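Local coordinates for protein beta-porphyranase B (Bacteroides plebeius, PDB 4AWD) that cleaves the sulfated red-seaweed polysaccharide porphyran at the (1->4) linkages between beta-D-galactose and alpha-L-galactose-6-sulfate, releasing mostly disaccharides, at residues K27-A32 against W48-D53; A66-K71 against M280-V285; Y74-R79 against G108-P113; E87-K92 against L96-T101; Y117-G122 against K293-A298. One frame throughout, in Å; residues are numbered along the deposited sequence.

Contact 1: K27-A32 against W48-D53; sequences KEYSLA and WVVNED
Tyr29 lays one face of its ring against the side chain of Glu52. Tyr29 has the largest share of the buried surface. Glu52 CG sits over the middle of the ring, 3.6 Å from the Tyr29 centroid and 9° off the normal, which makes a CH-pi contact. Glu52 CB lies nearer the phenol end, 3.5 Å from Tyr29 CZ. The chain of Glu52 is extended beyond CG (chi2 178°) and runs over the face, its direction about at right angles to that of the tyrosine side chain. Its carboxylate ends over the other half of the ring, with Glu52 OE1 3.5 Å from Tyr29 CE2. The carboxylate and ring planes are 17° apart, so the two groups are stacked. The opposite face of the ring is met by Glu28 CG, off toward the rim, so the ring lies between two acidic side chains.

Val50 adds the apolar part. Its two methyls divide the work. Val50 CG1 comes obliquely to the ring, 4.1 Å from Tyr29 CD1. Val50 CG2 turns to the helix and lies 4.1 Å from Ala32 CB. The phenol oxygen of Tyr29 is hydrogen-bonded to Lys67 NZ, which ties it to the residue just before strand 68-69.

The contact sets the N-terminal end of the model and the start of helix 30-34 against the end of strand 46-50. That strand pairs antiparallel with strand 308-321. Ala32 also touches Arg315 of strand 308-321, and its carbonyl oxygen is hydrogen-bonded to Tyr317, so the short helix packs beside both strands.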
# COMPACT_ATOMS: atom_id res chain seq x y z
N LYS A 27 -24.80 8.60 -6.25
CA LYS A 27 -24.15 7.80 -7.33
C LYS A 27 -22.67 7.53 -7.00
O LYS A 27 -21.91 7.03 -7.84
CB LYS A 27 -24.29 8.52 -8.68
N GLU A 28 -22.28 7.83 -5.76
CA GLU A 28 -20.87 7.71 -5.34
C GLU A 28 -20.39 6.24 -5.24
O GLU A 28 -19.19 5.99 -5.31
CB GLU A 28 -20.63 8.53 -4.06
CG GLU A 28 -19.35 8.24 -3.32
CD GLU A 28 -18.64 9.49 -2.79
OE1 GLU A 28 -19.31 10.50 -2.46
OE2 GLU A 28 -17.39 9.45 -2.70
N TYR A 29 -21.32 5.29 -5.13
CA TYR A 29 -20.96 3.87 -4.93
C TYR A 29 -21.42 2.92 -6.04
O TYR A 29 -21.22 1.70 -5.93
CB TYR A 29 -21.42 3.39 -3.54
CG TYR A 29 -20.79 4.21 -2.45
CD1 TYR A 29 -19.43 4.10 -2.18
CD2 TYR A 29 -21.53 5.15 -1.73
CE1 TYR A 29 -18.83 4.88 -1.20
CE2 TYR A 29 -20.94 5.92 -0.74
CZ TYR A 29 -19.58 5.78 -0.48
OH TYR A 29 -18.95 6.54 0.49
N SER A 30 -21.98 3.48 -7.11
CA SER A 30 -22.56 2.69 -8.22
C SER A 30 -21.52 1.91 -9.02
O SER A 30 -21.76 0.76 -9.42
CB SER A 30 -23.34 3.57 -9.20
OG SER A 30 -24.09 4.56 -8.50
N LEU A 31 -20.38 2.54 -9.28
CA LEU A 31 -19.34 1.91 -10.06
C LEU A 31 -18.76 0.72 -9.29
O LEU A 31 -18.51 -0.33 -9.88
CB LEU A 31 -18.25 2.92 -10.44
CG LEU A 31 -18.66 3.84 -11.60
CD1 LEU A 31 -17.60 4.87 -11.85
CD2 LEU A 31 -18.94 3.06 -12.87
N ALA A 32 -18.61 0.88 -7.98
CA ALA A 32 -18.12 -0.19 -7.11
C ALA A 32 -19.10 -1.34 -7.01
O ALA A 32 -18.69 -2.49 -7.01
CB ALA A 32 -17.75 0.35 -5.71
N TRP A 48 -20.93 -10.25 -1.80
CA TRP A 48 -20.06 -9.10 -1.68
C TRP A 48 -20.90 -7.84 -1.53
O TRP A 48 -21.91 -7.66 -2.23
CB TRP A 48 -19.10 -8.98 -2.87
CG TRP A 48 -18.03 -10.06 -2.94
CD1 TRP A 48 -17.95 -11.08 -3.85
CD2 TRP A 48 -16.88 -10.20 -2.08
NE1 TRP A 48 -16.84 -11.87 -3.58
CE2 TRP A 48 -16.17 -11.34 -2.51
CE3 TRP A 48 -16.40 -9.48 -0.97
CZ2 TRP A 48 -14.98 -11.76 -1.89
CZ3 TRP A 48 -15.21 -9.91 -0.36
CH2 TRP A 48 -14.53 -11.05 -0.82
N VAL A 49 -20.47 -6.98 -0.61
CA VAL A 49 -21.15 -5.73 -0.32
C VAL A 49 -20.12 -4.59 -0.24
O VAL A 49 -19.04 -4.76 0.36
CB VAL A 49 -21.97 -5.91 0.98
CG1 VAL A 49 -21.78 -4.76 1.96
CG2 VAL A 49 -23.48 -6.16 0.66
N VAL A 50 -20.43 -3.45 -0.85
CA VAL A 50 -19.49 -2.34 -0.87
C VAL A 50 -19.17 -1.91 0.57
O VAL A 50 -20.07 -1.76 1.39
CB VAL A 50 -20.04 -1.14 -1.67
CG1 VAL A 50 -19.09 0.04 -1.56
CG2 VAL A 50 -20.24 -1.51 -3.11
N ASN A 51 -17.88 -1.76 0.87
CA ASN A 51 -17.50 -1.09 2.11
C ASN A 51 -17.23 0.37 1.79
O ASN A 51 -16.18 0.71 1.24
CB ASN A 51 -16.28 -1.76 2.75
CG ASN A 51 -16.10 -1.37 4.22
OD1 ASN A 51 -16.46 -0.27 4.64
ND2 ASN A 51 -15.52 -2.28 5.00
N GLU A 52 -18.18 1.24 2.12
CA GLU A 52 -18.13 2.64 1.68
C GLU A 52 -16.94 3.39 2.26
O GLU A 52 -16.42 4.31 1.64
CB GLU A 52 -19.42 3.37 2.02
CG GLU A 52 -20.62 2.80 1.30
CD GLU A 52 -21.93 3.47 1.67
OE1 GLU A 52 -21.91 4.54 2.33
OE2 GLU A 52 -22.98 2.93 1.28
N ASP A 53 -16.52 2.94 3.43
CA ASP A 53 -15.50 3.62 4.20
C ASP A 53 -14.13 3.63 3.54
O ASP A 53 -13.32 4.49 3.83
CB ASP A 53 -15.45 2.99 5.60
CG ASP A 53 -16.68 3.34 6.45
OD1 ASP A 53 -17.51 4.18 6.02
OD2 ASP A 53 -16.82 2.77 7.55

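Contact 2: A66-K71 against M280-V285; sequences AKWHAK and MFIHIV
Trp68 meets two isoleucines, Ile282 and Ile284, and the contact across the segments is wholly apolar. Its six-membered ring does the touching, through CZ3. Ile282 CB lies at the edge of the indole, near its plane, 4.1 Å from Trp68 CZ3. Ile284 reaches the same carbon with its terminal methyl, obliquely, with Ile284 CD1 4.3 Å from Trp68 CZ3. One ring corner thus meets two residues that point to the same side of strand 281-285. The backbones stand well apart, with Trp68 CA 9.1 Å from Ile282 CA. The indole bridges this distance with its CG set anti to the carbonyl carbon (chi1 -52°). Lys67 CG covers part of one indole face, off toward the rim.

The polar part lies at the far end of the indole. Trp68 NE1 is hydrogen-bonded to Asp56 OD2, which should help to fix the rotation of the buried ring.

Strands 68-69 and 281-285 both pair antiparallel with strand 117-126, through His69 with Ala125 and Ile282 with Ser126. Val314 of strand 308-321 touches both Trp68 and Ile284, and Phe151 and Leu153 of strand 149-163 pack on Ile282.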
# COMPACT_ATOMS: atom_id res chain seq x y z
N ALA A 66 -13.59 13.88 4.46
CA ALA A 66 -14.26 13.05 5.48
C ALA A 66 -13.70 11.62 5.52
O ALA A 66 -13.64 11.01 6.58
CB ALA A 66 -15.78 13.03 5.28
N LYS A 67 -13.29 11.12 4.35
CA LYS A 67 -12.84 9.73 4.18
C LYS A 67 -11.31 9.53 4.18
O LYS A 67 -10.83 8.44 4.50
CB LYS A 67 -13.40 9.18 2.86
CG LYS A 67 -13.38 7.65 2.74
CD LYS A 67 -14.11 7.19 1.48
CE LYS A 67 -15.63 7.38 1.55
NZ LYS A 67 -16.26 6.98 0.24
N TRP A 68 -10.57 10.57 3.78
CA TRP A 68 -9.12 10.44 3.56
C TRP A 68 -8.30 11.51 4.26
O TRP A 68 -8.71 12.66 4.32
CB TRP A 68 -8.78 10.48 2.06
CG TRP A 68 -9.55 9.53 1.24
CD1 TRP A 68 -10.59 9.82 0.43
CD2 TRP A 68 -9.35 8.10 1.15
NE1 TRP A 68 -11.05 8.67 -0.18
CE2 TRP A 68 -10.32 7.61 0.26
CE3 TRP A 68 -8.45 7.21 1.74
CZ2 TRP A 68 -10.42 6.25 -0.06
CZ3 TRP A 68 -8.54 5.86 1.41
CH2 TRP A 68 -9.52 5.40 0.52
N HIS A 69 -7.14 11.12 4.75
CA HIS A 69 -6.10 12.09 5.13
C HIS A 69 -5.17 12.28 3.93
O HIS A 69 -4.51 11.32 3.51
CB HIS A 69 -5.27 11.56 6.30
CG HIS A 69 -6.02 11.42 7.58
ND1 HIS A 69 -6.48 12.51 8.30
CD2 HIS A 69 -6.34 10.33 8.31
CE1 HIS A 69 -7.07 12.08 9.41
NE2 HIS A 69 -7.00 10.77 9.43
N ALA A 70 -5.12 13.51 3.40
CA ALA A 70 -4.22 13.84 2.27
C ALA A 70 -2.75 13.66 2.64
O ALA A 70 -1.94 13.21 1.82
CB ALA A 70 -4.46 15.28 1.77
N LYS A 71 -2.42 14.04 3.88
CA LYS A 71 -1.14 13.69 4.47
C LYS A 71 -1.36 12.73 5.63
O LYS A 71 -1.87 13.11 6.70
CB LYS A 71 -0.40 14.94 4.95
CG LYS A 71 1.07 14.69 5.26
CD LYS A 71 1.54 15.54 6.44
CE LYS A 71 3.07 15.69 6.50
NZ LYS A 71 3.81 14.40 6.41
N MET A 280 -7.29 -2.78 9.82
CA MET A 280 -6.25 -1.85 9.33
C MET A 280 -6.83 -0.59 8.72
O MET A 280 -8.04 -0.50 8.43
CB MET A 280 -5.40 -2.54 8.26
CG MET A 280 -4.50 -3.65 8.75
SD MET A 280 -3.61 -4.46 7.39
CE MET A 280 -2.89 -5.83 8.30
N PHE A 281 -5.96 0.39 8.51
CA PHE A 281 -6.27 1.53 7.64
C PHE A 281 -5.66 1.32 6.25
O PHE A 281 -4.76 0.49 6.08
CB PHE A 281 -5.82 2.87 8.26
CG PHE A 281 -4.38 2.91 8.71
CD1 PHE A 281 -3.37 3.24 7.82
CD2 PHE A 281 -4.05 2.66 10.03
CE1 PHE A 281 -2.04 3.30 8.24
CE2 PHE A 281 -2.73 2.71 10.46
CZ PHE A 281 -1.72 3.04 9.57
N ILE A 282 -6.17 2.05 5.26
CA ILE A 282 -5.59 2.05 3.91
C ILE A 282 -4.44 3.06 3.86
O ILE A 282 -4.61 4.20 4.33
CB ILE A 282 -6.63 2.46 2.82
CG1 ILE A 282 -7.87 1.56 2.85
CG2 ILE A 282 -6.00 2.47 1.43
CD1 ILE A 282 -7.73 0.28 2.06
N HIS A 283 -3.30 2.66 3.32
CA HIS A 283 -2.24 3.61 2.96
C HIS A 283 -2.04 3.69 1.45
O HIS A 283 -2.00 2.67 0.76
CB HIS A 283 -0.92 3.24 3.62
CG HIS A 283 -0.46 4.22 4.66
ND1 HIS A 283 0.51 3.92 5.59
CD2 HIS A 283 -0.84 5.50 4.90
CE1 HIS A 283 0.71 4.98 6.37
NE2 HIS A 283 -0.09 5.95 5.97
N ILE A 284 -1.93 4.89 0.93
CA ILE A 284 -1.66 5.05 -0.49
C ILE A 284 -0.43 5.95 -0.60
O ILE A 284 -0.50 7.13 -0.30
CB ILE A 284 -2.87 5.61 -1.28
CG1 ILE A 284 -4.17 4.89 -0.86
CG2 ILE A 284 -2.63 5.46 -2.78
CD1 ILE A 284 -5.46 5.43 -1.50
N VAL A 285 0.69 5.38 -1.02
CA VAL A 285 1.99 5.99 -0.76
C VAL A 285 2.94 6.03 -1.96
O VAL A 285 3.03 5.09 -2.73
CB VAL A 285 2.70 5.28 0.42
CG1 VAL A 285 4.13 5.76 0.58
CG2 VAL A 285 1.93 5.49 1.71

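Contact 3: Y74-R79 against G108-P113; sequences YWTNGR and GLDGKP
Asn77 and Asp110 are joined by two hydrogen bonds that use both ends of the asparagine amide. The oxygen Asn77 OD1 accepts from the backbone Asp110 N at 2.8 Å. This bond is nearly straight, 170° at the hydrogen, and the donor is tilted from the carbonyl plane. The nitrogen Asn77 ND2 donates to the carboxylate oxygen Asp110 OD1, also at 2.8 Å. That oxygen lies close to the amide plane of Asn77, but it is approached from above its own carboxylate plane. The amide and carboxylate planes are well turned against each other, by 51°. Together the two bonds fix the rotation of the amide. Asp110 CG is beside its own backbone N (chi1 -51°), which lets one residue offer both N-H and carboxylate to Asn77.

Both segments are surface loops of the GH16 jelly roll. Residues 109-112 fit a type I' beta turn, with Lys112 N bonded to Leu109 O at 3.3 Å and Asp110 and Gly111 at positive phi. The loop 74-79 carries Trp75 and Arg79, which bind substrate in related enzymes and probably do so here. Arg79 also makes a salt bridge with Glu287, another probable substrate residue.

Van der Waals contacts flank the polar pair. Leu109 CD2 packs 3.8 Å from Asn77 CG. Thr76 CG2 comes across the aspartate at about a right angle, 3.5 Å from Asp110 OD1. The carbonyl oxygen of Gly78 is hydrogen-bonded to the hydroxyl of Tyr117 in strand 117-126, and the side chain of Asn77 touches the same tyrosine.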
# COMPACT_ATOMS: atom_id res chain seq x y z
N TYR A 74 0.18 8.83 10.06
CA TYR A 74 0.85 7.64 10.59
C TYR A 74 2.32 7.51 10.19
O TYR A 74 3.14 7.07 10.99
CB TYR A 74 0.07 6.39 10.17
CG TYR A 74 -1.40 6.40 10.59
CD1 TYR A 74 -1.76 6.39 11.94
CD2 TYR A 74 -2.42 6.40 9.63
CE1 TYR A 74 -3.10 6.38 12.32
CE2 TYR A 74 -3.76 6.38 10.00
CZ TYR A 74 -4.09 6.36 11.35
OH TYR A 74 -5.41 6.34 11.72
N TRP A 75 2.63 7.88 8.96
CA TRP A 75 3.98 7.92 8.46
C TRP A 75 4.24 9.37 8.08
O TRP A 75 3.94 9.81 6.96
CB TRP A 75 4.12 6.99 7.26
CG TRP A 75 5.52 6.71 6.85
CD1 TRP A 75 6.66 7.23 7.40
CD2 TRP A 75 5.95 5.88 5.76
NE1 TRP A 75 7.77 6.76 6.74
CE2 TRP A 75 7.36 5.92 5.73
CE3 TRP A 75 5.27 5.08 4.82
CZ2 TRP A 75 8.12 5.21 4.79
CZ3 TRP A 75 6.03 4.37 3.88
CH2 TRP A 75 7.44 4.45 3.88
N THR A 76 4.76 10.12 9.04
CA THR A 76 4.84 11.58 8.99
C THR A 76 6.09 12.06 8.23
O THR A 76 6.05 13.04 7.47
CB THR A 76 4.84 12.12 10.43
OG1 THR A 76 3.51 12.12 10.93
CG2 THR A 76 5.37 13.54 10.49
N ASN A 77 7.19 11.35 8.45
CA ASN A 77 8.45 11.64 7.78
C ASN A 77 8.88 10.46 6.93
O ASN A 77 9.10 9.35 7.44
CB ASN A 77 9.52 12.02 8.81
CG ASN A 77 9.13 13.24 9.61
OD1 ASN A 77 9.11 14.36 9.09
ND2 ASN A 77 8.80 13.03 10.88
N GLY A 78 8.98 10.69 5.62
CA GLY A 78 9.28 9.60 4.67
C GLY A 78 10.66 8.97 4.85
O GLY A 78 11.39 9.31 5.77
N ARG A 79 10.98 8.04 3.96
CA ARG A 79 12.30 7.42 3.92
C ARG A 79 13.20 8.37 3.15
O ARG A 79 12.94 8.63 1.98
CB ARG A 79 12.24 6.06 3.21
CG ARG A 79 13.54 5.22 3.33
CD ARG A 79 13.39 3.78 2.83
NE ARG A 79 12.32 3.05 3.52
CZ ARG A 79 11.12 2.79 2.98
NH1 ARG A 79 10.81 3.19 1.76
NH2 ARG A 79 10.22 2.13 3.69
N GLY A 108 14.64 18.97 7.08
CA GLY A 108 14.87 17.94 8.11
C GLY A 108 13.55 17.26 8.46
O GLY A 108 12.70 17.06 7.58
N LEU A 109 13.37 16.90 9.73
CA LEU A 109 12.13 16.26 10.20
C LEU A 109 11.00 17.26 10.47
O LEU A 109 11.25 18.40 10.86
CB LEU A 109 12.38 15.44 11.47
CG LEU A 109 13.37 14.27 11.44
CD1 LEU A 109 13.91 13.98 12.84
CD2 LEU A 109 12.72 13.04 10.84
N ASP A 110 9.76 16.83 10.23
CA ASP A 110 8.57 17.62 10.57
C ASP A 110 8.54 19.04 10.01
O ASP A 110 8.17 19.97 10.73
CB ASP A 110 8.39 17.65 12.09
CG ASP A 110 8.43 16.27 12.71
OD1 ASP A 110 7.84 15.35 12.12
OD2 ASP A 110 9.05 16.10 13.78
N GLY A 111 8.91 19.21 8.74
CA GLY A 111 8.80 20.52 8.07
C GLY A 111 9.91 21.53 8.33
O GLY A 111 9.93 22.61 7.72
N LYS A 112 10.82 21.19 9.23
CA LYS A 112 11.95 22.04 9.59
C LYS A 112 13.00 22.08 8.46
O LYS A 112 13.13 21.12 7.69
CB LYS A 112 12.62 21.52 10.87
CG LYS A 112 11.78 21.58 12.13
CD LYS A 112 12.63 21.13 13.32
CE LYS A 112 11.87 21.18 14.66
NZ LYS A 112 11.36 19.82 15.08
N PRO A 113 13.76 23.19 8.36
CA PRO A 113 14.91 23.17 7.44
C PRO A 113 15.95 22.14 7.88
O PRO A 113 16.11 21.86 9.07
CB PRO A 113 15.45 24.61 7.50
CG PRO A 113 14.91 25.18 8.76
CD PRO A 113 13.58 24.51 8.99

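Contact 4: E87-K92 against L96-T101; sequences ENVSVK and LRIINT
A beta hairpin joins strand 89-92 to the start of strand 95-107, with Ser90 and Arg97 as its hydrogen-bonded pair. Ser90 N reaches Arg97 O at 2.9 Å, and Arg97 N returns to Ser90 O at 2.7 Å. Val89 with Ile98 and Val91 with Leu96 are the non-hydrogen-bonded pairs on either side. One bond further along, Ile99 N meets Asn88 O at 2.9 Å.

The side chain of Asn88 extends this ladder. Its CG lies beside the backbone N (chi1 -72°), which swings the amide to Ile99 and Thr101. The nitrogen spends one N-H on each of two acceptors: Asn88 ND2 lies 2.6 Å from Ile99 O and 3.1 Å from Thr101 OG1. Both acceptors are near the amide plane, though the bond to Ile99 O comes from above that carbonyl's plane.

On the face of Val89, Val91, Leu96 and Ile98, Leu96 CD1 nestles 3.7 Å from Val89 CG1 and also touches Val91. On the face of Ser90 and Arg97, Lys92 lays its CB over one face of the Arg97 guanidinium, 3.6 Å from Arg97 CZ. A water in the guanidinium plane bridges Arg97 NE and the carbonyl of Lys92.

Ile98 and Leu96 pack on Ile284, inside the sandwich. The turn between the strands holds Gly94, a ligand of the bound calcium ion. The arrangement is that of an antiparallel beta hairpin in the GH16 jelly roll.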
# COMPACT_ATOMS: atom_id res chain seq x y z
N GLU A 87 0.18 18.86 -0.38
CA GLU A 87 0.11 19.57 -1.66
C GLU A 87 0.39 18.68 -2.88
O GLU A 87 0.07 19.07 -4.00
CB GLU A 87 1.07 20.78 -1.69
CG GLU A 87 0.80 21.85 -0.63
CD GLU A 87 1.19 21.39 0.78
OE1 GLU A 87 2.10 20.54 0.92
OE2 GLU A 87 0.57 21.87 1.75
N ASN A 88 1.00 17.51 -2.65
CA ASN A 88 1.32 16.57 -3.72
C ASN A 88 0.17 15.61 -4.05
O ASN A 88 0.30 14.76 -4.95
CB ASN A 88 2.57 15.75 -3.39
CG ASN A 88 3.84 16.57 -3.47
OD1 ASN A 88 3.99 17.60 -2.81
ND2 ASN A 88 4.78 16.10 -4.27
N VAL A 89 -0.93 15.75 -3.31
CA VAL A 89 -2.10 14.90 -3.44
C VAL A 89 -3.24 15.72 -3.99
O VAL A 89 -3.64 16.74 -3.40
CB VAL A 89 -2.50 14.29 -2.09
CG1 VAL A 89 -3.73 13.41 -2.24
CG2 VAL A 89 -1.35 13.49 -1.50
N SER A 90 -3.76 15.32 -5.14
CA SER A 90 -4.94 15.97 -5.68
C SER A 90 -5.90 14.93 -6.27
O SER A 90 -5.57 13.74 -6.36
CB SER A 90 -4.53 17.01 -6.72
OG SER A 90 -3.92 16.39 -7.84
N VAL A 91 -7.08 15.40 -6.65
CA VAL A 91 -8.07 14.60 -7.36
C VAL A 91 -8.47 15.42 -8.58
O VAL A 91 -8.98 16.53 -8.46
CB VAL A 91 -9.32 14.33 -6.49
CG1 VAL A 91 -10.46 13.77 -7.35
CG2 VAL A 91 -9.00 13.39 -5.34
N LYS A 92 -8.24 14.88 -9.77
CA LYS A 92 -8.53 15.61 -10.97
C LYS A 92 -8.82 14.63 -12.09
O LYS A 92 -8.14 13.62 -12.21
CB LYS A 92 -7.34 16.52 -11.31
CG LYS A 92 -7.50 17.36 -12.59
CD LYS A 92 -8.08 18.74 -12.33
CE LYS A 92 -8.02 19.60 -13.61
NZ LYS A 92 -6.63 19.76 -14.17
N LEU A 96 -7.28 9.95 -8.33
CA LEU A 96 -6.42 10.41 -7.27
C LEU A 96 -5.03 10.52 -7.88
O LEU A 96 -4.54 9.59 -8.53
CB LEU A 96 -6.41 9.41 -6.11
CG LEU A 96 -5.38 9.69 -5.00
CD1 LEU A 96 -5.73 10.97 -4.20
CD2 LEU A 96 -5.26 8.49 -4.07
N ARG A 97 -4.39 11.67 -7.68
CA ARG A 97 -3.06 11.94 -8.22
C ARG A 97 -2.11 12.16 -7.08
O ARG A 97 -2.32 13.07 -6.27
CB ARG A 97 -3.05 13.20 -9.05
CG ARG A 97 -3.68 13.09 -10.40
CD ARG A 97 -3.97 14.47 -10.89
NE ARG A 97 -4.41 14.50 -12.28
CZ ARG A 97 -4.34 15.59 -13.04
NH1 ARG A 97 -3.84 16.73 -12.52
NH2 ARG A 97 -4.74 15.55 -14.31
N ILE A 98 -1.07 11.34 -7.01
CA ILE A 98 0.03 11.61 -6.10
C ILE A 98 1.27 11.92 -6.91
O ILE A 98 1.85 11.03 -7.53
CB ILE A 98 0.32 10.44 -5.11
CG1 ILE A 98 -0.96 10.02 -4.35
CG2 ILE A 98 1.40 10.88 -4.12
CD1 ILE A 98 -0.78 8.79 -3.42
N ILE A 99 1.67 13.19 -6.92
CA ILE A 99 2.78 13.65 -7.76
C ILE A 99 4.06 13.73 -6.93
O ILE A 99 4.02 14.08 -5.74
CB ILE A 99 2.45 15.00 -8.50
CG1 ILE A 99 3.47 15.29 -9.61
CG2 ILE A 99 2.28 16.19 -7.51
CD1 ILE A 99 3.15 16.52 -10.51
N ASN A 100 5.19 13.37 -7.55
CA ASN A 100 6.51 13.53 -6.95
C ASN A 100 7.19 14.80 -7.44
O ASN A 100 7.28 15.04 -8.64
CB ASN A 100 7.40 12.33 -7.26
CG ASN A 100 6.72 11.03 -6.98
OD1 ASN A 100 6.21 10.82 -5.88
ND2 ASN A 100 6.67 10.15 -7.97
N THR A 101 7.66 15.62 -6.50
CA THR A 101 8.24 16.91 -6.84
C THR A 101 9.55 17.10 -6.10
O THR A 101 9.80 16.45 -5.08
CB THR A 101 7.30 18.07 -6.44
OG1 THR A 101 7.11 18.05 -5.02
CG2 THR A 101 5.95 17.97 -7.17
O HOH W 1 -5.98 12.36 -13.54
O HOH W 2 -4.57 18.24 -16.12

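Contact 5: Y117-G122 against K293-A298; sequences YRLAGG and KQVPTA
Gln294 O is gripped by two donors, Thr146 OG1 and Arg187 NH1, and this holds the loop where Val295 and Pro296 pack against Leu119. The contact joins strand 117-126 of the GH16 jelly roll to the long loop that follows strand 281-285. Gln294 is also the centre of an inverse gamma turn, closed by a weak bond from Val295 N to Lys293 O. The backbone is thus shaped just before the residues that touch the strand.

Leu119 is the main residue on the strand side. Its CG is anti to the carbonyl carbon (chi1 -73°), and the side chain points from the strand to the loop. The CD1 branch serves two loop residues. Leu119 CD1 lies 3.7 Å from Val295 CB, where the two side chains pass obliquely, and 3.9 Å from Pro296 CD on the proline ring. Both methyls also pack against the proline carbonyl oxygen, with Leu119 CD2 3.4 Å and Leu119 CD1 3.7 Å from Pro296 O. Leu119 thus rests on both residues of the Val295-Pro296 step.

Pro296 also touches Thr146 and Leu301. Val295 also touches Thr288, and its side chain is about 9 Å from those of Arg79 and Glu287, both probable substrate-binding residues.

Arg118, which is exposed, adds a contact at the surface. Its chain runs extended from CG to NE and ends beside the valine. The guanidinium meets one methyl obliquely, with Arg118 NH2 3.4 Å from Val295 CG2.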
# COMPACT_ATOMS: atom_id res chain seq x y z
N TYR A 117 15.59 15.74 3.55
CA TYR A 117 14.62 15.60 2.44
C TYR A 117 14.77 16.65 1.34
O TYR A 117 14.79 17.85 1.60
CB TYR A 117 13.18 15.64 2.97
CG TYR A 117 12.87 14.58 4.00
CD1 TYR A 117 12.90 13.23 3.65
CD2 TYR A 117 12.54 14.92 5.31
CE1 TYR A 117 12.62 12.24 4.58
CE2 TYR A 117 12.25 13.94 6.24
CZ TYR A 117 12.31 12.59 5.86
OH TYR A 117 12.03 11.60 6.77
N ARG A 118 14.85 16.19 0.10
CA ARG A 118 14.87 17.08 -1.06
C ARG A 118 13.87 16.65 -2.11
O ARG A 118 13.76 17.26 -3.17
CB ARG A 118 16.28 17.18 -1.67
CG ARG A 118 16.78 15.87 -2.26
CD ARG A 118 18.17 15.99 -2.82
NE ARG A 118 18.44 14.96 -3.82
CZ ARG A 118 19.07 13.80 -3.57
NH1 ARG A 118 19.50 13.50 -2.34
NH2 ARG A 118 19.26 12.94 -4.57
N LEU A 119 13.13 15.58 -1.82
CA LEU A 119 12.05 15.13 -2.67
C LEU A 119 10.76 15.06 -1.88
O LEU A 119 10.75 14.69 -0.69
CB LEU A 119 12.38 13.76 -3.29
CG LEU A 119 13.44 13.69 -4.41
CD1 LEU A 119 13.91 12.26 -4.62
CD2 LEU A 119 12.91 14.28 -5.71
N ALA A 120 9.66 15.43 -2.52
CA ALA A 120 8.37 15.29 -1.88
C ALA A 120 7.47 14.33 -2.66
O ALA A 120 7.30 14.47 -3.89
CB ALA A 120 7.71 16.64 -1.68
N GLY A 121 6.94 13.34 -1.95
CA GLY A 121 5.88 12.47 -2.48
C GLY A 121 4.57 12.66 -1.73
O GLY A 121 4.35 13.69 -1.09
N GLY A 122 3.71 11.64 -1.79
CA GLY A 122 2.42 11.66 -1.12
C GLY A 122 2.18 10.41 -0.29
O GLY A 122 2.59 9.32 -0.66
N LYS A 293 18.94 3.91 -5.13
CA LYS A 293 19.52 5.20 -4.79
C LYS A 293 19.56 6.19 -5.95
O LYS A 293 19.94 7.34 -5.75
CB LYS A 293 20.91 5.02 -4.16
N GLN A 294 19.16 5.78 -7.15
CA GLN A 294 19.01 6.75 -8.24
C GLN A 294 17.60 7.34 -8.23
O GLN A 294 16.78 7.10 -9.14
CB GLN A 294 19.37 6.15 -9.60
CG GLN A 294 20.81 5.64 -9.63
CD GLN A 294 21.22 5.12 -10.98
OE1 GLN A 294 20.95 5.75 -12.02
NE2 GLN A 294 21.91 3.97 -10.99
N VAL A 295 17.35 8.09 -7.16
CA VAL A 295 16.09 8.76 -6.91
C VAL A 295 15.90 9.85 -7.96
O VAL A 295 16.88 10.27 -8.59
CB VAL A 295 16.04 9.37 -5.49
CG1 VAL A 295 16.16 8.26 -4.44
CG2 VAL A 295 17.14 10.42 -5.30
N PRO A 296 14.64 10.27 -8.18
CA PRO A 296 14.33 11.30 -9.20
C PRO A 296 15.14 12.58 -9.03
O PRO A 296 15.27 13.08 -7.91
CB PRO A 296 12.84 11.57 -8.98
CG PRO A 296 12.30 10.28 -8.39
CD PRO A 296 13.42 9.74 -7.53
N THR A 297 15.72 13.07 -10.12
CA THR A 297 16.38 14.38 -10.13
C THR A 297 15.31 15.39 -10.47
O THR A 297 14.18 15.01 -10.76
CB THR A 297 17.45 14.50 -11.24
OG1 THR A 297 16.82 14.40 -12.52
CG2 THR A 297 18.55 13.44 -11.10
N ALA A 298 15.66 16.67 -10.47
CA ALA A 298 14.78 17.73 -10.97
C ALA A 298 14.28 17.43 -12.38
O ALA A 298 13.07 17.51 -12.66
CB ALA A 298 15.46 19.09 -10.91

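In the fold
Contact 1 comes first along the chain and lies at the N-terminal end of the fold. Contact 5 lies on the other side of the chain's centre, with about 35 Å between the two contact centres. Contact 2 closes a long loop of chain; contact 3 is nested inside it, and contact 4 inside contact 3. Contact 5 alternates with contact 2 along the chain. Strand 117-126 links several of them. It belongs to contact 5, neighbours both strands of contact 2, and pairs with strand 95-107 of contact 4. Lys67 connects contacts 1 and 2, and Tyr117 connects contacts 3 and 5. Contact 3 contains two probable substrate-binding residues, whereas contact 1 lies away from the probable catalytic and substrate-binding residues.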